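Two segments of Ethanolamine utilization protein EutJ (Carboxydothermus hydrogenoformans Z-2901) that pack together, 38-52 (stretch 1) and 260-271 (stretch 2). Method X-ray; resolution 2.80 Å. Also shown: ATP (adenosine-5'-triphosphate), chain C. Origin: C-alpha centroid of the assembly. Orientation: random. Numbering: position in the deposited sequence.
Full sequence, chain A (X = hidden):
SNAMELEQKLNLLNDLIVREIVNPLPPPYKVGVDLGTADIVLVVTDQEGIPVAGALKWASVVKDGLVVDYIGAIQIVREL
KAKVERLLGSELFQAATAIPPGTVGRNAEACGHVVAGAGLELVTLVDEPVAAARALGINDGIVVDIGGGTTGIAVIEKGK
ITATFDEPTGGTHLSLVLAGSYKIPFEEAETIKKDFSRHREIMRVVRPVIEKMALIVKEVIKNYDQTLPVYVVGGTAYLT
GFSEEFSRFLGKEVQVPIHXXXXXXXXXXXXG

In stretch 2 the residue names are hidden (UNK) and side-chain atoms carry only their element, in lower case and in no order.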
# COMPACT_ATOMS: atom_id res chain seq x y z
N ALA A 38 1.07 3.29 8.17
CA ALA A 38 1.37 4.70 8.07
C ALA A 38 0.18 5.43 7.58
O ALA A 38 0.13 6.65 7.75
CB ALA A 38 2.54 4.93 7.20
N ASP A 39 -0.78 4.70 7.00
CA ASP A 39 -1.99 5.31 6.43
C ASP A 39 -3.21 4.39 6.32
O ASP A 39 -3.08 3.15 6.27
CB ASP A 39 -1.69 5.90 5.04
CG ASP A 39 -0.99 4.89 4.13
OD1 ASP A 39 -1.62 3.88 3.65
OD2 ASP A 39 0.23 5.12 3.91
N ILE A 40 -4.39 5.00 6.26
CA ILE A 40 -5.61 4.28 5.98
C ILE A 40 -6.14 4.86 4.69
O ILE A 40 -6.12 6.10 4.47
CB ILE A 40 -6.64 4.46 7.12
CG1 ILE A 40 -6.14 3.76 8.38
CG2 ILE A 40 -8.04 3.91 6.72
CD1 ILE A 40 -7.01 4.00 9.59
N VAL A 41 -6.59 3.97 3.81
CA VAL A 41 -7.05 4.35 2.51
C VAL A 41 -8.39 3.68 2.30
O VAL A 41 -8.57 2.48 2.62
CB VAL A 41 -6.04 3.93 1.38
CG1 VAL A 41 -6.62 4.27 -0.04
CG2 VAL A 41 -4.68 4.59 1.59
N LEU A 42 -9.33 4.45 1.75
CA LEU A 42 -10.60 3.93 1.35
C LEU A 42 -10.69 4.22 -0.14
O LEU A 42 -10.38 5.34 -0.56
CB LEU A 42 -11.71 4.67 2.09
CG LEU A 42 -13.09 4.60 1.44
CD1 LEU A 42 -13.81 3.37 1.94
CD2 LEU A 42 -13.84 5.83 1.78
N VAL A 43 -11.14 3.22 -0.90
CA VAL A 43 -11.16 3.26 -2.35
C VAL A 43 -12.50 2.70 -2.91
O VAL A 43 -12.99 1.67 -2.45
CB VAL A 43 -9.95 2.46 -2.90
CG1 VAL A 43 -10.02 2.22 -4.41
CG2 VAL A 43 -8.63 3.18 -2.55
N VAL A 44 -13.08 3.41 -3.89
CA VAL A 44 -14.29 2.97 -4.57
C VAL A 44 -14.01 2.79 -6.06
O VAL A 44 -13.32 3.60 -6.67
CB VAL A 44 -15.47 4.00 -4.41
CG1 VAL A 44 -16.73 3.47 -5.09
CG2 VAL A 44 -15.76 4.31 -2.97
N THR A 45 -14.59 1.76 -6.66
CA THR A 45 -14.46 1.55 -8.10
C THR A 45 -15.78 1.07 -8.67
O THR A 45 -16.60 0.54 -7.95
CB THR A 45 -13.44 0.42 -8.43
OG1 THR A 45 -14.07 -0.85 -8.23
CG2 THR A 45 -12.17 0.50 -7.60
N ASP A 46 -15.95 1.21 -9.98
CA ASP A 46 -17.02 0.50 -10.69
C ASP A 46 -16.75 -1.02 -10.74
O ASP A 46 -15.73 -1.49 -10.20
CB ASP A 46 -17.15 1.02 -12.09
CG ASP A 46 -15.95 0.68 -12.95
OD1 ASP A 46 -14.91 0.21 -12.42
OD2 ASP A 46 -16.05 0.89 -14.19
N GLN A 47 -17.64 -1.79 -11.38
CA GLN A 47 -17.51 -3.26 -11.35
C GLN A 47 -16.31 -3.77 -12.14
O GLN A 47 -15.91 -4.91 -11.96
CB GLN A 47 -18.78 -3.99 -11.83
CG GLN A 47 -19.97 -3.99 -10.84
CD GLN A 47 -19.69 -4.65 -9.44
OE1 GLN A 47 -20.24 -4.20 -8.44
NE2 GLN A 47 -18.88 -5.72 -9.40
N GLU A 48 -15.74 -2.93 -12.99
CA GLU A 48 -14.55 -3.26 -13.76
C GLU A 48 -13.31 -2.64 -13.13
O GLU A 48 -12.25 -2.56 -13.74
CB GLU A 48 -14.69 -2.80 -15.22
CG GLU A 48 -16.13 -2.82 -15.83
CD GLU A 48 -16.95 -4.05 -15.40
OE1 GLU A 48 -16.38 -5.17 -15.40
OE2 GLU A 48 -18.15 -3.90 -15.06
N GLY A 49 -13.42 -2.19 -11.89
CA GLY A 49 -12.24 -1.76 -11.18
C GLY A 49 -11.71 -0.41 -11.59
O GLY A 49 -10.61 -0.02 -11.18
N ILE A 50 -12.46 0.32 -12.39
CA ILE A 50 -12.03 1.68 -12.63
C ILE A 50 -12.37 2.52 -11.40
O ILE A 50 -13.50 2.46 -10.93
CB ILE A 50 -12.66 2.27 -13.86
CG1 ILE A 50 -12.32 1.44 -15.08
CG2 ILE A 50 -12.11 3.67 -14.07
CD1 ILE A 50 -12.77 2.10 -16.36
N PRO A 51 -11.38 3.28 -10.88
CA PRO A 51 -11.51 4.17 -9.74
C PRO A 51 -12.63 5.18 -9.89
O PRO A 51 -12.75 5.82 -10.92
CB PRO A 51 -10.17 4.89 -9.70
CG PRO A 51 -9.24 3.94 -10.28
CD PRO A 51 -10.00 3.23 -11.35
N VAL A 52 -13.45 5.28 -8.84
CA VAL A 52 -14.60 6.19 -8.73
C VAL A 52 -14.35 7.26 -7.64
O VAL A 52 -14.70 8.42 -7.82
CB VAL A 52 -15.87 5.43 -8.41
CG1 VAL A 52 -16.96 6.38 -8.03
CG2 VAL A 52 -16.28 4.62 -9.60
N UNK A 260 3.15 3.94 -6.21
CA UNK A 260 3.34 2.67 -5.52
C UNK A 260 2.35 2.45 -4.35
O UNK A 260 1.65 1.42 -4.33
c UNK A 260 4.38 4.75 -6.25
c UNK A 260 4.82 2.70 -5.09
c UNK A 260 5.23 4.12 -5.21
N UNK A 261 2.25 3.45 -3.45
CA UNK A 261 1.34 3.45 -2.29
C UNK A 261 -0.09 2.99 -2.55
O UNK A 261 -0.75 2.52 -1.63
c UNK A 261 -0.87 5.14 -0.19
c UNK A 261 0.68 5.05 -0.25
c UNK A 261 1.27 4.84 -1.67
c UNK A 261 1.34 6.26 0.41
N UNK A 262 -0.55 3.13 -3.78
CA UNK A 262 -1.93 2.88 -4.12
C UNK A 262 -2.22 1.47 -4.62
O UNK A 262 -3.39 1.08 -4.82
c UNK A 262 -2.39 3.90 -5.15
c UNK A 262 -2.57 5.26 -4.49
c UNK A 262 -3.76 5.16 -3.53
c UNK A 262 -2.78 6.34 -5.54
N UNK A 263 -1.18 0.69 -4.82
CA UNK A 263 -1.45 -0.55 -5.56
C UNK A 263 -2.33 -1.50 -4.76
O UNK A 263 -3.32 -1.98 -5.30
c UNK A 263 -0.17 -1.25 -6.16
c UNK A 263 -0.54 -2.50 -6.95
c UNK A 263 0.61 -0.26 -7.03
N UNK A 264 -1.98 -1.73 -3.49
CA UNK A 264 -2.74 -2.68 -2.67
C UNK A 264 -4.14 -2.15 -2.44
O UNK A 264 -5.11 -2.86 -2.71
c UNK A 264 -2.78 -4.16 -0.58
o UNK A 264 -0.69 -3.39 -1.51
c UNK A 264 -2.05 -3.01 -1.29
N UNK A 265 -4.25 -0.90 -1.94
CA UNK A 265 -5.58 -0.33 -1.76
C UNK A 265 -6.51 -0.58 -2.97
O UNK A 265 -7.62 -1.11 -2.80
c UNK A 265 -5.29 1.14 -1.54
c UNK A 265 -3.19 0.04 -1.51
c UNK A 265 -3.95 1.15 -0.89
N UNK A 266 -6.04 -0.26 -4.18
CA UNK A 266 -6.85 -0.47 -5.36
C UNK A 266 -7.17 -1.93 -5.49
O UNK A 266 -8.25 -2.28 -5.97
c UNK A 266 -6.76 -0.44 -7.96
c UNK A 266 -8.10 0.23 -8.27
c UNK A 266 -5.79 -0.19 -9.11
c UNK A 266 -6.14 0.01 -6.62
N UNK A 267 -6.23 -2.78 -5.10
CA UNK A 267 -6.43 -4.23 -5.21
C UNK A 267 -7.54 -4.75 -4.30
O UNK A 267 -8.38 -5.54 -4.72
N UNK A 268 -7.54 -4.29 -3.05
CA UNK A 268 -8.59 -4.65 -2.10
C UNK A 268 -9.95 -4.28 -2.67
O UNK A 268 -10.84 -5.14 -2.82
c UNK A 268 -8.38 -3.97 -0.75
c UNK A 268 -7.09 -4.47 -0.11
c UNK A 268 -6.59 -3.57 0.97
c UNK A 268 -9.49 -4.34 0.17
N UNK A 269 -10.12 -3.01 -3.02
CA UNK A 269 -11.37 -2.56 -3.63
C UNK A 269 -11.84 -3.52 -4.73
O UNK A 269 -13.03 -3.65 -4.96
c UNK A 269 -11.25 -1.15 -4.15
N UNK A 270 -10.92 -4.22 -5.37
CA UNK A 270 -11.32 -5.12 -6.43
C UNK A 270 -12.12 -6.31 -5.94
O UNK A 270 -12.77 -7.02 -6.74
c UNK A 270 -9.61 -4.49 -8.19
c UNK A 270 -8.80 -5.14 -9.29
c UNK A 270 -10.79 -3.68 -8.79
c UNK A 270 -10.12 -5.57 -7.25
N UNK A 271 -12.10 -6.51 -4.63
CA UNK A 271 -12.79 -7.66 -4.03
C UNK A 271 -14.23 -7.35 -3.65
O UNK A 271 -15.13 -8.12 -4.01
c UNK A 271 -9.59 -10.38 -4.85
c UNK A 271 -10.76 -8.96 -3.26
c UNK A 271 -10.74 -9.71 -4.44
c UNK A 271 -8.45 -10.32 -4.05
c UNK A 271 -8.46 -9.58 -2.87
c UNK A 271 -9.61 -8.90 -2.48
c UNK A 271 -12.01 -8.23 -2.85
PG ATP C . 0.50 -0.91 3.58
O1G ATP C . -0.27 0.17 2.84
O2G ATP C . 1.79 -1.31 2.91
O3G ATP C . -0.33 -2.16 3.86
PB ATP C . 1.13 1.32 5.13
O1B ATP C . 1.72 1.74 6.43
O2B ATP C . -0.16 2.00 4.74
O3B ATP C . 1.01 -0.27 4.97
PA ATP C . 2.25 2.37 2.60
O1A ATP C . 1.01 3.20 2.45
O2A ATP C . 2.51 1.29 1.58
O3A ATP C . 2.28 1.61 4.03
O5' ATP C . 3.52 3.33 2.78
C5' ATP C . 3.68 4.30 3.80
C4' ATP C . 5.12 4.75 3.64
O4' ATP C . 5.31 5.27 2.32
C3' ATP C . 5.45 5.88 4.59
O3' ATP C . 6.71 5.65 5.24
C2' ATP C . 5.64 7.08 3.71
O2' ATP C . 6.64 7.95 4.22
C1' ATP C . 6.03 6.50 2.36
N9 ATP C . 5.73 7.59 1.36
C8 ATP C . 4.54 8.13 1.04
N7 ATP C . 4.67 9.16 0.16
C5 ATP C . 5.98 9.32 -0.09
C6 ATP C . 6.83 10.21 -0.94
N6 ATP C . 6.30 11.17 -1.72
N1 ATP C . 8.18 10.02 -0.91
C2 ATP C . 8.77 9.07 -0.15
N3 ATP C . 8.06 8.22 0.62
C4 ATP C . 6.68 8.29 0.70

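Position 260 carries three side-chain carbons that close a ring onto the backbone N, and it lies out of reach of stretch 1; the closed ring identifies Pro260. Position 261 has four carbons forked at the second, with branch ends against Asp39 and Val41: Leu261. Its CD1 lies 3.8 Å from Asp39 OD2, its CD2 4.2 Å from Val41 CG2, and its CG 3.3 Å from ATP O1A. Position 262 repeats the four-carbon fork at the second atom and makes no contact with stretch 1; it is Leu262.

Position 263 shows one carbon carrying two more, a fork at the first atom without extension: Val263, out of reach. At 264 the first carbon bears one oxygen and one carbon, which defines Thr264; its OG1 is hydrogen-bonded elsewhere in the structure. Position 265 again closes three carbons onto its own N, against Val41 and Val43. This is Pro265, whose CB sits 3.7 Å from Val41 CG1 and 4.0 Å from Val43 CG2. With its N in the ring, it has no amide hydrogen to donate.

Position 266 has four carbons forked at the second, touching Thr45 and Gly49, hence Leu266. Its CA-to-CB bond points sideways, yet chi1 t and chi2 p bring CD1 to 3.9 Å from Gly49 O and 4.1 Å from Thr45 CG2. Position 267 has no side-chain atoms and is Gly267; an ideal CB would point away from stretch 1 and lie 3.0 Å from Thr264 O. Position 268 has four carbons forked at the first, one arm two carbons long: Ile268, without contact. A lone carbon at 269, against Val43 and Thr45, gives Ala269, with CB 3.6 Å from Val43 CG1 and 3.9 Å from Thr45 CG2. Position 270 has four carbons forked at the second, touching Gly49: Leu270, whose CD2 reaches 3.4 Å from Gly49 CA. At 271, one carbon leads to a six-carbon ring without oxygen, so Phe271, out of reach.

The contact works by apolar packing, with no hydrogen bond across it and 437 Å² buried. Strand and helix axes approach to 7.7 Å at 50°. Alternation along the strand turns Asp39, Val41, Val43 and Thr45 toward stretch 2, while Leu42 and Val44 point away. The small Ala269 accompanies a CA separation of 6.0 Å from Val43. At the type I turn from Asp46 to Gly49, the absent side chain makes room: an ideal CB on Gly49 would lie 2.7 Å from Leu270 CD2, a clash, and its phi of 76° independently favours glycine.

Stretch 2 260-271: PLLVTPLGIALF
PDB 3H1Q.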